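Local coordinates for protein botulinum neurotoxin type G (Clostridium botulinum, PDB 3MPP) that adheres to the host nerve cell surface as the receptor-binding domain of a neurotoxin that delivers its protease light chain into the cytosol, at residues A[89-94]-A[184-190]; A[109-114]-A[126-132]. The protein carries 4 engineered substitutions. All coordinates share one frame; numbering follows the deposited sequence.

Contact 1: residues A[89-94]-A[184-190]; sequences NEYTII and FKLINCT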
loop_
_atom_site.group_PDB
_atom_site.type_symbol
_atom_site.label_atom_id
_atom_site.label_comp_id
_atom_site.label_asym_id
_atom_site.label_seq_id
_atom_site.Cartn_x
_atom_site.Cartn_y
_atom_site.Cartn_z
ATOM N N ASN A 89 -17.302 6.141 -15.374
ATOM C CA ASN A 89 -16.532 7.333 -15.751
ATOM C C ASN A 89 -15.056 7.001 -15.937
ATOM O O ASN A 89 -14.333 6.768 -14.968
ATOM C CB ASN A 89 -16.750 8.457 -14.727
ATOM C CG ASN A 89 -15.872 9.706 -14.976
ATOM O OD1 ASN A 89 -15.321 10.265 -14.030
ATOM N ND2 ASN A 89 -15.782 10.161 -16.224
ATOM N N GLU A 90 -14.631 6.940 -17.197
ATOM C CA GLU A 90 -13.224 6.762 -17.511
ATOM C C GLU A 90 -12.572 8.122 -17.684
ATOM O O GLU A 90 -13.079 8.982 -18.406
ATOM C CB GLU A 90 -13.028 5.906 -18.773
ATOM C CG GLU A 90 -11.552 5.650 -19.084
ATOM C CD GLU A 90 -11.323 4.915 -20.392
ATOM O OE1 GLU A 90 -12.301 4.424 -20.985
ATOM O OE2 GLU A 90 -10.157 4.831 -20.826
ATOM N N TYR A 91 -11.455 8.327 -17.003
ATOM C CA TYR A 91 -10.754 9.599 -17.096
ATOM C C TYR A 91 -9.266 9.363 -17.258
ATOM O O TYR A 91 -8.705 8.448 -16.668
ATOM C CB TYR A 91 -11.036 10.489 -15.873
ATOM C CG TYR A 91 -10.750 9.835 -14.536
ATOM C CD1 TYR A 91 -9.511 9.984 -13.913
ATOM C CD2 TYR A 91 -11.719 9.067 -13.900
ATOM C CE1 TYR A 91 -9.245 9.377 -12.674
ATOM C CE2 TYR A 91 -11.470 8.459 -12.678
ATOM C CZ TYR A 91 -10.237 8.620 -12.070
ATOM O OH TYR A 91 -10.010 8.002 -10.871
ATOM N N THR A 92 -8.644 10.187 -18.090
ATOM C CA THR A 92 -7.213 10.126 -18.313
ATOM C C THR A 92 -6.507 10.682 -17.073
ATOM O O THR A 92 -7.029 11.580 -16.397
ATOM C CB THR A 92 -6.859 10.957 -19.565
ATOM O OG1 THR A 92 -7.626 10.466 -20.658
ATOM C CG2 THR A 92 -5.383 10.853 -19.913
ATOM N N ILE A 93 -5.345 10.126 -16.753
ATOM C CA ILE A 93 -4.526 10.661 -15.674
ATOM C C ILE A 93 -3.140 11.049 -16.175
ATOM O O ILE A 93 -2.545 11.998 -15.677
ATOM C CB ILE A 93 -4.390 9.687 -14.486
ATOM C CG1 ILE A 93 -3.819 8.348 -14.929
ATOM C CG2 ILE A 93 -5.745 9.485 -13.793
ATOM C CD1 ILE A 93 -3.366 7.480 -13.749
ATOM N N ILE A 94 -2.630 10.306 -17.155
ATOM C CA ILE A 94 -1.326 10.595 -17.744
ATOM C C ILE A 94 -1.413 10.412 -19.255
ATOM O O ILE A 94 -1.952 9.413 -19.733
ATOM C CB ILE A 94 -0.225 9.659 -17.205
ATOM C CG1 ILE A 94 -0.232 9.613 -15.672
ATOM C CG2 ILE A 94 1.143 10.109 -17.711
ATOM C CD1 ILE A 94 0.628 8.491 -15.087
ATOM N N PHE A 184 0.377 15.263 -16.647
ATOM C CA PHE A 184 -0.220 14.586 -15.502
ATOM C C PHE A 184 -1.397 15.430 -15.060
ATOM O O PHE A 184 -1.220 16.570 -14.594
ATOM C CB PHE A 184 0.801 14.445 -14.384
ATOM C CG PHE A 184 2.001 13.632 -14.769
ATOM C CD1 PHE A 184 2.137 12.325 -14.334
ATOM C CD2 PHE A 184 2.987 14.170 -15.581
ATOM C CE1 PHE A 184 3.243 11.569 -14.690
ATOM C CE2 PHE A 184 4.103 13.419 -15.944
ATOM C CZ PHE A 184 4.226 12.117 -15.499
ATOM N N LYS A 185 -2.599 14.887 -15.237
ATOM C CA LYS A 185 -3.815 15.672 -15.072
ATOM C C LYS A 185 -5.040 14.790 -15.267
ATOM O O LYS A 185 -5.037 13.918 -16.121
ATOM C CB LYS A 185 -3.820 16.788 -16.126
ATOM C CG LYS A 185 -4.971 17.747 -16.054
ATOM C CD LYS A 185 -4.913 18.717 -17.234
ATOM C CE LYS A 185 -5.898 19.865 -17.067
ATOM N NZ LYS A 185 -5.616 20.968 -18.029
ATOM N N LEU A 186 -6.083 15.015 -14.472
ATOM C CA LEU A 186 -7.349 14.310 -14.660
ATOM C C LEU A 186 -8.111 14.903 -15.838
ATOM O O LEU A 186 -8.435 16.084 -15.825
ATOM C CB LEU A 186 -8.220 14.400 -13.403
ATOM C CG LEU A 186 -7.964 13.387 -12.270
ATOM C CD1 LEU A 186 -6.490 13.301 -11.875
ATOM C CD2 LEU A 186 -8.831 13.733 -11.048
ATOM N N ILE A 187 -8.397 14.084 -16.850
ATOM C CA ILE A 187 -9.195 14.530 -17.995
ATOM C C ILE A 187 -10.502 13.758 -18.084
ATOM O O ILE A 187 -10.489 12.523 -18.115
ATOM C CB ILE A 187 -8.446 14.324 -19.339
ATOM C CG1 ILE A 187 -6.998 14.829 -19.258
ATOM C CG2 ILE A 187 -9.216 14.986 -20.494
ATOM C CD1 ILE A 187 -6.873 16.289 -18.899
ATOM N N ASN A 188 -11.614 14.488 -18.152
ATOM C CA ASN A 188 -12.956 13.907 -18.262
ATOM C C ASN A 188 -13.481 13.239 -16.980
ATOM O O ASN A 188 -14.411 12.426 -17.031
ATOM C CB ASN A 188 -13.031 12.910 -19.425
ATOM C CG ASN A 188 -12.582 13.513 -20.739
ATOM O OD1 ASN A 188 -12.888 14.672 -21.044
ATOM N ND2 ASN A 188 -11.843 12.727 -21.531
ATOM N N CYS A 189 -12.906 13.578 -15.831
ATOM C CA CYS A 189 -13.407 13.014 -14.579
ATOM C C CYS A 189 -14.601 13.831 -14.079
ATOM O O CYS A 189 -14.513 15.049 -13.954
ATOM C CB CYS A 189 -12.303 12.971 -13.519
ATOM S SG CYS A 189 -12.872 12.251 -11.967
ATOM N N THR A 190 -15.714 13.170 -13.778
ATOM C CA THR A 190 -16.931 13.900 -13.423
ATOM C C THR A 190 -17.168 14.047 -11.910
ATOM O O THR A 190 -18.083 14.738 -11.479
ATOM C CB THR A 190 -18.176 13.278 -14.089
ATOM O OG1 THR A 190 -18.298 11.916 -13.676
ATOM C CG2 THR A 190 -18.055 13.338 -15.612
HETATM O O HOH W 1 -11.554 9.797 -20.941
#
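Asn-89 meets the loop at Asn-188 to Thr-190 with both ends of its amide. Asn-89 ND2 gives a hydrogen bond of 2.8 Å to Asn-188 O, nearly straight and in the amide plane. Asn-89 OD1 accepts from Thr-190 N at 2.9 Å, with this donor well above the carbonyl plane. Both bonds rely on CG lying anti to the backbone N (chi1 175°), which carries the amide across to the loop. They also fix the rotation of the amide. A water bridges Glu-90 O and Asn-188 ND2 nearby.

Cys-189 lies over one face of the Tyr-91 ring. Cys-189 SG is 4.1 Å from the centroid of the Tyr-91 ring, in a sulfur-aromatic contact. Cys-189 CB reaches Tyr-91 CG, 3.6 Å away. Leu-186 runs alongside Tyr-91 and points the same way.

Thr-92 pairs with Ile-187 through two backbone hydrogen bonds. Thr-92 CB lies 3.7 Å from Ile-187 CB, side by side. Further on, Lys-185 N bonds to Ile-93 O, and Ile-94 CG2 lies over a face of the Phe-184 ring.

Between these pairs the register slips by one, with the extra residue on 184-187. Toward strand 103-108, Ile-93 and Ile-94 both face Val-105, a classic beta bulge. Both irregularities fall at a corner of an antiparallel sheet, in the lectin-like beta sandwich of the N-terminal receptor-binding subdomain.

Contact 2: residues A[109-114]-A[126-132]; sequences GNRIIW and IFFEYSI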
loop_
_atom_site.group_PDB
_atom_site.type_symbol
_atom_site.label_atom_id
_atom_site.label_comp_id
_atom_site.label_asym_id
_atom_site.label_seq_id
_atom_site.Cartn_x
_atom_site.Cartn_y
_atom_site.Cartn_z
ATOM N N GLY A 109 -12.944 3.355 -12.713
ATOM C CA GLY A 109 -13.341 2.602 -11.544
ATOM C C GLY A 109 -12.183 1.756 -11.064
ATOM O O GLY A 109 -11.116 2.271 -10.736
ATOM N N ASN A 110 -12.400 0.448 -11.038
ATOM C CA ASN A 110 -11.406 -0.495 -10.571
ATOM C C ASN A 110 -10.534 -1.016 -11.715
ATOM O O ASN A 110 -9.953 -2.098 -11.622
ATOM C CB ASN A 110 -12.086 -1.652 -9.850
ATOM C CG ASN A 110 -13.115 -2.350 -10.719
ATOM O OD1 ASN A 110 -13.811 -1.711 -11.516
ATOM N ND2 ASN A 110 -13.218 -3.667 -10.570
ATOM N N ARG A 111 -10.446 -0.237 -12.790
ATOM C CA ARG A 111 -9.594 -0.594 -13.923
ATOM C C ARG A 111 -8.529 0.461 -14.148
ATOM O O ARG A 111 -8.812 1.657 -14.137
ATOM C CB ARG A 111 -10.405 -0.713 -15.218
ATOM C CG ARG A 111 -11.259 -1.946 -15.338
ATOM C CD ARG A 111 -11.935 -2.023 -16.707
ATOM N NE ARG A 111 -12.626 -3.297 -16.835
ATOM C CZ ARG A 111 -13.085 -3.803 -17.967
ATOM N NH1 ARG A 111 -12.936 -3.140 -19.108
ATOM N NH2 ARG A 111 -13.694 -4.982 -17.952
ATOM N N ILE A 112 -7.309 0.011 -14.388
ATOM C CA ILE A 112 -6.256 0.898 -14.840
ATOM C C ILE A 112 -5.982 0.517 -16.290
ATOM O O ILE A 112 -5.833 -0.664 -16.602
ATOM C CB ILE A 112 -4.991 0.753 -13.969
ATOM C CG1 ILE A 112 -3.890 1.695 -14.456
ATOM C CG2 ILE A 112 -4.515 -0.679 -13.957
ATOM C CD1 ILE A 112 -3.965 3.075 -13.862
ATOM N N ILE A 113 -5.939 1.513 -17.175
ATOM C CA ILE A 113 -6.026 1.267 -18.618
ATOM C C ILE A 113 -4.928 1.962 -19.413
ATOM O O ILE A 113 -4.677 3.153 -19.240
ATOM C CB ILE A 113 -7.366 1.779 -19.182
ATOM C CG1 ILE A 113 -8.549 1.103 -18.493
ATOM C CG2 ILE A 113 -7.425 1.591 -20.687
ATOM C CD1 ILE A 113 -9.876 1.771 -18.814
ATOM N N TRP A 114 -4.293 1.205 -20.299
ATOM C CA TRP A 114 -3.279 1.722 -21.208
ATOM C C TRP A 114 -3.834 1.750 -22.641
ATOM O O TRP A 114 -4.365 0.755 -23.123
ATOM C CB TRP A 114 -2.044 0.819 -21.126
ATOM C CG TRP A 114 -0.966 1.078 -22.137
ATOM C CD1 TRP A 114 -0.646 0.294 -23.211
ATOM C CD2 TRP A 114 -0.036 2.168 -22.146
ATOM N NE1 TRP A 114 0.418 0.834 -23.888
ATOM C CE2 TRP A 114 0.811 1.983 -23.255
ATOM C CE3 TRP A 114 0.164 3.278 -21.323
ATOM C CZ2 TRP A 114 1.836 2.871 -23.566
ATOM C CZ3 TRP A 114 1.181 4.155 -21.634
ATOM C CH2 TRP A 114 2.006 3.946 -22.744
ATOM N N ILE A 126 -5.292 -2.024 -23.363
ATOM C CA ILE A 126 -5.071 -3.161 -22.497
ATOM C C ILE A 126 -5.274 -2.621 -21.085
ATOM O O ILE A 126 -5.042 -1.441 -20.847
ATOM C CB ILE A 126 -3.651 -3.719 -22.682
ATOM C CG1 ILE A 126 -3.417 -4.928 -21.779
ATOM C CG2 ILE A 126 -2.614 -2.641 -22.422
ATOM C CD1 ILE A 126 -2.100 -5.626 -22.045
ATOM N N PHE A 127 -5.718 -3.465 -20.155
ATOM C CA PHE A 127 -6.053 -2.987 -18.824
ATOM C C PHE A 127 -5.795 -4.026 -17.736
ATOM O O PHE A 127 -5.662 -5.224 -18.015
ATOM C CB PHE A 127 -7.524 -2.547 -18.782
ATOM C CG PHE A 127 -8.497 -3.675 -18.963
ATOM C CD1 PHE A 127 -8.881 -4.451 -17.876
ATOM C CD2 PHE A 127 -9.016 -3.971 -20.216
ATOM C CE1 PHE A 127 -9.772 -5.490 -18.027
ATOM C CE2 PHE A 127 -9.912 -5.011 -20.376
ATOM C CZ PHE A 127 -10.289 -5.777 -19.279
ATOM N N PHE A 128 -5.710 -3.546 -16.500
ATOM C CA PHE A 128 -5.697 -4.401 -15.323
ATOM C C PHE A 128 -6.925 -4.066 -14.482
ATOM O O PHE A 128 -7.183 -2.895 -14.208
ATOM C CB PHE A 128 -4.416 -4.183 -14.504
ATOM C CG PHE A 128 -4.428 -4.853 -13.154
ATOM C CD1 PHE A 128 -4.394 -6.240 -13.048
ATOM C CD2 PHE A 128 -4.444 -4.098 -11.984
ATOM C CE1 PHE A 128 -4.391 -6.860 -11.798
ATOM C CE2 PHE A 128 -4.448 -4.713 -10.744
ATOM C CZ PHE A 128 -4.421 -6.103 -10.651
ATOM N N GLU A 129 -7.690 -5.084 -14.092
ATOM C CA GLU A 129 -8.856 -4.871 -13.234
ATOM C C GLU A 129 -8.698 -5.630 -11.925
ATOM O O GLU A 129 -8.403 -6.822 -11.950
ATOM C CB GLU A 129 -10.136 -5.346 -13.928
ATOM C CG GLU A 129 -11.394 -5.241 -13.043
ATOM C CD GLU A 129 -12.690 -5.540 -13.802
ATOM O OE1 GLU A 129 -12.815 -5.115 -14.965
ATOM O OE2 GLU A 129 -13.589 -6.194 -13.234
ATOM N N TYR A 130 -8.887 -4.945 -10.790
ATOM C CA TYR A 130 -8.924 -5.620 -9.493
ATOM C C TYR A 130 -10.360 -5.664 -8.974
ATOM O O TYR A 130 -11.186 -4.821 -9.325
ATOM C CB TYR A 130 -7.984 -4.955 -8.468
ATOM C CG TYR A 130 -8.157 -3.459 -8.352
ATOM C CD1 TYR A 130 -9.163 -2.916 -7.561
ATOM C CD2 TYR A 130 -7.324 -2.591 -9.044
ATOM C CE1 TYR A 130 -9.336 -1.543 -7.457
ATOM C CE2 TYR A 130 -7.487 -1.228 -8.950
ATOM C CZ TYR A 130 -8.497 -0.707 -8.152
ATOM O OH TYR A 130 -8.657 0.655 -8.054
ATOM N N SER A 131 -10.655 -6.659 -8.146
ATOM C CA SER A 131 -12.007 -6.854 -7.628
ATOM C C SER A 131 -12.461 -5.717 -6.716
ATOM O O SER A 131 -11.656 -5.109 -6.016
ATOM C CB SER A 131 -12.093 -8.179 -6.859
ATOM O OG SER A 131 -13.383 -8.367 -6.305
ATOM N N ILE A 132 -13.758 -5.436 -6.728
ATOM C CA ILE A 132 -14.343 -4.555 -5.733
ATOM C C ILE A 132 -15.381 -5.331 -4.933
ATOM O O ILE A 132 -16.312 -4.756 -4.371
ATOM C CB ILE A 132 -14.972 -3.301 -6.383
ATOM C CG1 ILE A 132 -15.960 -3.696 -7.484
ATOM C CG2 ILE A 132 -13.887 -2.418 -6.972
ATOM C CD1 ILE A 132 -16.597 -2.491 -8.153
HETATM O O HOH W 2 -8.144 1.674 -10.757
HETATM O O HOH W 3 -16.040 -5.319 -11.235
#
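Gly-109 O and Tyr-130 OH are joined by a water, hydrogen-bonded to both.

Asn-110 follows and has the most surface buried here. Its carbonyl oxygen lies over the centre of the Tyr-130 ring. Beside it, Asn-110 CB packs on the same ring, 4.1 Å from the Tyr-130 centroid, and touches Ile-132 CG2. With CG between the backbone N and carbonyl carbon (chi1 56°), the amide is brought to the backbone of Tyr-130: Asn-110 ND2 donates to Tyr-130 O at 2.6 Å. Tyr-130 N returns a bond to Asn-110 O. Tyr-86 of helix 83-88 also touches Asn-110, Tyr-130 and Ile-132.

Arg-111 extends from CG to NE. Its guanidinium lies flat on the Phe-127 ring, centres 4.0 Å apart and planes 12° apart. Arg-111 NE meets Glu-129 OE1 at 2.6 Å in a salt bridge, near the guanidinium plane. Arg-111 NH2 adds a weak bond to the same oxygen.

Ile-112 and Phe-128 exchange two backbone hydrogen bonds. Ile-112 CG2 meets Phe-128 CB at 3.5 Å and the edge of its ring. Ile-113 CG1 rests against Phe-127 CB, 3.8 Å away. Trp-114 exchanges two backbone bonds with Ile-126; Ile-126 CG2 reaches the indole edge at Trp-114 CD1, 3.6 Å away.

The hairpin's faces thus differ. Ile-112, Trp-114, Ile-126 and Phe-128 make an apolar face. The other is mixed: Ile-113 sits beside the charged groups, and Arg-111 is held by face and edge. Phe-127, also in cation-pi contact with Lys-166, sits in a positive setting that Glu-129 probably offsets in part.

How the contacts relate
Both contacts belong to one seven-stranded antiparallel sheet of the N-terminal receptor-binding subdomain. Their centres are about 14 Å apart. Across the sheet the order is 181-187, 90-98, 103-108, 111-117, 123-129, so strand 103-108 separates the two pairs. Glu-90 OE2 is hydrogen-bonded to Ser-106 OG of that strand. It also packs against Ile-113, with Glu-90 OE2 to Ile-113 CD1 3.7 Å. Along the chain, contact 2 is nested within the loop closed by contact 1. Contact 2 is a local hairpin at the outer strand, whereas contact 1 joins strands remote in sequence. Beyond the hairpin, Ile-132 bonds through its backbone to Asn-275 of the C-terminal subdomain. Both contacts lie away from the ganglioside-binding motif.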